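Local coordinates for protein 2-nitrobenzoate nitroreductase (Pseudomonas fluorescens, PDB 4Z85) that probably reduces the nitro group of 2-nitrobenzoate, as a flavoenzyme of the flavoredoxin family with FMN as its cofactor, at residues 2-6 with 7-11; 90-93 with 94-98. All coordinates share one frame; numbering follows the deposited sequence.

Contacts 1 and 2 illustrate one principle in two settings: a chain leaving a strand changes direction over a few residues, and an N-cap residue then starts a helix. Residues 2-11 do this at the periphery, where strand 3-5 gives way to helix 11-21; residues 90-98 do it between strand 86-90 of the six-stranded antiparallel barrel and helix 94-103. The centre of contact 1 lies about 28 Å from the centre of the chain, that of contact 2 about 11 Å. The two contact centres are about 34 Å apart and their nearest atoms about 24 Å, so neither touches the other. Each reaches the second subunit, contact 1 with more of its residues, including a strand pairing.

Contact 1. Residues 2-6 with 7-11; sequences THIAM and SGLTN
Above the plane of the Met6 carbonyl group sits the backbone N of Leu9, whose N-H reaches Met6 O over 3.2 Å from a position 56° out of that plane rather than along a lone pair. The bond is fairly straight at hydrogen (159°). Near the neighbouring carbonyl, Leu9 CG lies 3.6 Å from Ala5 O, and the branch atom CD1 follows at 3.8 Å from the same oxygen, so the leucine packs on backbone as well as on side chains. The bond from Leu9 N to Met6 O closes a type I beta-turn with Ser7 and Gly8 at its corners, which swings the chain out of strand 3-5 and on to helix 11-21. Thr10 is the N-cap of that helix: its OG1 caps a backbone N just beyond Asn11, and its own N is held by Gln13 OE1, consistent with a capping box. On the other side of the turn, His3, Ile4 and Ala5 pair antiparallel with a strand of the second subunit, carrying its sheet across the interface. Leu9 CD1 is the apolar meeting point of the turn. The Met6 chain bends at chi2 and again at chi3 (100°), bringing its methyl CE to 3.7 Å from Leu9 CD1, while Ile4 CG2 stands 4.1 Å from Leu9 CD1, the two side chains crossing at about a right angle. With the isobutyl group of Leu9 cut back to an alanine, Met6 CE and Ile4 CG2 would probably lose their shared methyl neighbour and a gap would open beside Leu17, on which both Leu9 and Met6 rest. Met6 also packs on Met163 of the second subunit.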
loop_
_atom_site.group_PDB
_atom_site.type_symbol
_atom_site.label_atom_id
_atom_site.label_comp_id
_atom_site.label_asym_id
_atom_site.label_seq_id
_atom_site.Cartn_x
_atom_site.Cartn_y
_atom_site.Cartn_z
ATOM N N THR A 2 14.986 -17.069 -10.599
ATOM C CA THR A 2 15.641 -17.295 -9.314
ATOM C C THR A 2 14.610 -17.439 -8.195
ATOM O O THR A 2 13.674 -16.643 -8.104
ATOM C CB THR A 2 16.616 -16.146 -8.976
ATOM O OG1 THR A 2 17.594 -16.031 -10.016
ATOM C CG2 THR A 2 17.321 -16.390 -7.646
ATOM N N HIS A 3 14.776 -18.465 -7.363
ATOM C CA HIS A 3 13.920 -18.672 -6.195
ATOM C C HIS A 3 14.701 -18.490 -4.899
ATOM O O HIS A 3 15.823 -18.980 -4.766
ATOM C CB HIS A 3 13.296 -20.071 -6.204
ATOM C CG HIS A 3 12.081 -20.199 -7.067
ATOM N ND1 HIS A 3 12.149 -20.330 -8.437
ATOM C CD2 HIS A 3 10.764 -20.223 -6.753
ATOM C CE1 HIS A 3 10.929 -20.436 -8.931
ATOM N NE2 HIS A 3 10.068 -20.369 -7.929
ATOM N N ILE A 4 14.105 -17.789 -3.940
ATOM C CA ILE A 4 14.707 -17.638 -2.621
ATOM C C ILE A 4 13.696 -17.955 -1.530
ATOM O O ILE A 4 12.648 -17.315 -1.455
ATOM C CB ILE A 4 15.237 -16.217 -2.392
ATOM C CG1 ILE A 4 16.339 -15.875 -3.403
ATOM C CG2 ILE A 4 15.727 -16.069 -0.968
ATOM C CD1 ILE A 4 16.953 -14.514 -3.183
ATOM N N ALA A 5 14.006 -18.940 -0.687
ATOM C CA ALA A 5 13.138 -19.281 0.438
ATOM C C ALA A 5 13.339 -18.302 1.596
ATOM O O ALA A 5 14.450 -17.841 1.846
ATOM C CB ALA A 5 13.399 -20.719 0.907
ATOM N N MET A 6 12.260 -17.977 2.305
ATOM C CA MET A 6 12.348 -17.029 3.407
ATOM C C MET A 6 12.973 -17.657 4.663
ATOM O O MET A 6 13.496 -16.956 5.533
ATOM C CB MET A 6 10.956 -16.472 3.744
ATOM C CG MET A 6 10.328 -15.630 2.633
ATOM S SD MET A 6 11.236 -14.108 2.287
ATOM C CE MET A 6 12.162 -14.603 0.834
ATOM N N SER A 7 12.915 -18.982 4.742
ATOM C CA SER A 7 13.387 -19.697 5.926
ATOM C C SER A 7 14.895 -19.524 6.142
ATOM O O SER A 7 15.386 -19.555 7.267
ATOM C CB SER A 7 13.042 -21.182 5.815
ATOM O OG SER A 7 13.605 -21.750 4.643
ATOM N N GLY A 8 15.632 -19.322 5.060
ATOM C CA GLY A 8 17.071 -19.198 5.186
ATOM C C GLY A 8 17.578 -17.851 5.680
ATOM O O GLY A 8 18.773 -17.707 5.956
ATOM N N LEU A 9 16.684 -16.877 5.849
ATOM C CA LEU A 9 17.107 -15.482 5.970
ATOM C C LEU A 9 17.028 -14.867 7.362
ATOM O O LEU A 9 16.242 -15.295 8.209
ATOM C CB LEU A 9 16.264 -14.625 5.015
ATOM C CG LEU A 9 16.154 -15.172 3.593
ATOM C CD1 LEU A 9 15.278 -14.254 2.734
ATOM C CD2 LEU A 9 17.530 -15.338 2.963
ATOM N N THR A 10 17.837 -13.835 7.574
ATOM C CA THR A 10 17.753 -13.012 8.768
ATOM C C THR A 10 16.579 -12.056 8.611
ATOM O O THR A 10 16.059 -11.898 7.505
ATOM C CB THR A 10 19.031 -12.200 8.999
ATOM O OG1 THR A 10 19.138 -11.180 7.994
ATOM C CG2 THR A 10 20.261 -13.110 8.923
ATOM N N ASN A 11 16.181 -11.416 9.702
ATOM C CA ASN A 11 15.125 -10.409 9.635
ATOM C C ASN A 11 15.501 -9.240 8.736
ATOM O O ASN A 11 14.647 -8.683 8.049
ATOM C CB ASN A 11 14.774 -9.903 11.029
ATOM C CG ASN A 11 13.779 -10.803 11.731
ATOM O OD1 ASN A 11 13.098 -11.606 11.091
ATOM N ND2 ASN A 11 13.700 -10.686 13.052
#

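Contact 2. Residues 90-93 with 94-98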
loop_
_atom_site.group_PDB
_atom_site.type_symbol
_atom_site.label_atom_id
_atom_site.label_comp_id
_atom_site.label_asym_id
_atom_site.label_seq_id
_atom_site.Cartn_x
_atom_site.Cartn_y
_atom_site.Cartn_z
ATOM N N ASN A 90 -1.205 12.584 6.792
ATOM C CA ASN A 90 -0.859 13.587 5.800
ATOM C C ASN A 90 -0.263 12.889 4.608
ATOM O O ASN A 90 0.670 12.103 4.771
ATOM C CB ASN A 90 0.156 14.597 6.341
ATOM C CG ASN A 90 -0.331 15.308 7.580
ATOM O OD1 ASN A 90 -1.030 16.319 7.481
ATOM N ND2 ASN A 90 0.027 14.786 8.747
ATOM N N MET A 91 -0.811 13.170 3.439
ATOM C CA MET A 91 -0.307 12.592 2.197
ATOM C C MET A 91 0.902 13.402 1.751
ATOM O O MET A 91 1.093 14.544 2.184
ATOM C CB MET A 91 -1.389 12.570 1.116
ATOM C CG MET A 91 -2.648 11.811 1.530
ATOM S SD MET A 91 -2.269 10.154 2.160
ATOM C CE MET A 91 -3.915 9.596 2.538
ATOM N N VAL A 92 1.719 12.809 0.888
ATOM C CA VAL A 92 3.057 13.333 0.643
ATOM C C VAL A 92 3.278 13.627 -0.830
ATOM O O VAL A 92 3.235 12.717 -1.650
ATOM C CB VAL A 92 4.146 12.338 1.121
ATOM C CG1 VAL A 92 5.548 12.892 0.815
ATOM C CG2 VAL A 92 3.979 12.009 2.613
ATOM N N ASP A 93 3.499 14.898 -1.165
ATOM C CA ASP A 93 3.940 15.250 -2.510
ATOM C C ASP A 93 5.217 16.091 -2.436
ATOM O O ASP A 93 5.845 16.178 -1.389
ATOM C CB ASP A 93 2.833 15.968 -3.289
ATOM C CG ASP A 93 2.512 17.368 -2.760
ATOM O OD1 ASP A 93 3.042 17.783 -1.715
ATOM O OD2 ASP A 93 1.698 18.048 -3.419
ATOM N N GLU A 94 5.609 16.669 -3.565
ATOM C CA GLU A 94 6.880 17.375 -3.664
ATOM C C GLU A 94 7.079 18.421 -2.563
ATOM O O GLU A 94 8.183 18.561 -2.016
ATOM C CB GLU A 94 6.977 18.042 -5.039
ATOM C CG GLU A 94 8.344 18.579 -5.353
ATOM C CD GLU A 94 8.362 19.403 -6.626
ATOM O OE1 GLU A 94 7.592 19.077 -7.554
ATOM O OE2 GLU A 94 9.140 20.384 -6.692
ATOM N N ARG A 95 6.006 19.131 -2.230
ATOM C CA ARG A 95 6.083 20.252 -1.290
ATOM C C ARG A 95 6.553 19.847 0.109
ATOM O O ARG A 95 7.154 20.654 0.829
ATOM C CB ARG A 95 4.723 20.943 -1.193
ATOM C CG ARG A 95 4.712 22.209 -0.349
ATOM C CD ARG A 95 3.374 22.922 -0.440
ATOM N NE ARG A 95 3.150 23.500 -1.762
ATOM C CZ ARG A 95 2.314 23.002 -2.665
ATOM N NH1 ARG A 95 1.614 21.913 -2.388
ATOM N NH2 ARG A 95 2.176 23.590 -3.846
ATOM N N ILE A 96 6.279 18.610 0.510
ATOM C CA ILE A 96 6.689 18.178 1.838
ATOM C C ILE A 96 7.589 16.950 1.861
ATOM O O ILE A 96 7.894 16.451 2.929
ATOM C CB ILE A 96 5.471 17.903 2.738
ATOM C CG1 ILE A 96 4.638 16.732 2.202
ATOM C CG2 ILE A 96 4.608 19.155 2.858
ATOM C CD1 ILE A 96 3.600 16.237 3.215
ATOM N N ALA A 97 8.042 16.487 0.700
ATOM C CA ALA A 97 8.802 15.237 0.637
ATOM C C ALA A 97 10.090 15.250 1.472
ATOM O O ALA A 97 10.379 14.302 2.221
ATOM C CB ALA A 97 9.130 14.911 -0.818
ATOM N N GLU A 98 10.888 16.310 1.332
ATOM C CA GLU A 98 12.157 16.340 2.064
ATOM C C GLU A 98 11.956 16.316 3.586
ATOM O O GLU A 98 12.602 15.544 4.300
ATOM C CB GLU A 98 12.981 17.574 1.679
ATOM C CG GLU A 98 14.307 17.635 2.415
ATOM C CD GLU A 98 15.211 16.462 2.080
ATOM O OE1 GLU A 98 15.693 15.786 3.008
ATOM O OE2 GLU A 98 15.437 16.220 0.875
HETATM O O HOH W 1 -0.107 20.359 -3.771
#
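Asp93 caps helix 94-103 through its OD1, which takes a weak hydrogen bond from Arg95 N at 3.3 Å, and so starts the helix as the chain leaves barrel strand 86-90 within the flavin reductase-like domain. With chi1 at 69°, Asp93 CG stands between the backbone N and the carbonyl carbon, which turns the carboxylate back over the first turn of the helix. The backbone adds a firmer bond, from Ile96 N to Asp93 O at 3.1 Å.

Charge and water join the same two side chains in another way. Asp93 and Arg95 run side by side, their flat ends turned 57° apart, and OD2 of Asp93 lies 4.0 Å from Arg95 NH1, well out of the guanidinium plane and beyond salt-bridge range. A water completes the link: it donates to Asp93 OD2 and accepts from Arg95 NH1 over 2.7 Å, lying in plane at the guanidinium edge.

Van der Waals packing lies beside the cap. Val92 CG1 meets Ile96 CG1 at 4.2 Å and also touches Ala97; Leu29 of barrel strand 28-33 packs against both Val92 and Ile96. Ile96 CD1 makes a close methyl-to-carbonyl approach, 3.2 Å from Met91 O, a buried oxygen without a hydrogen-bond partner.

Arg166 lies near Arg95 NH1. The amino end of the helix and the water-linked arginine would both be expected to favour an ionised Asp93, whose negative charge probably helps balance the positive charge gathered around Arg95.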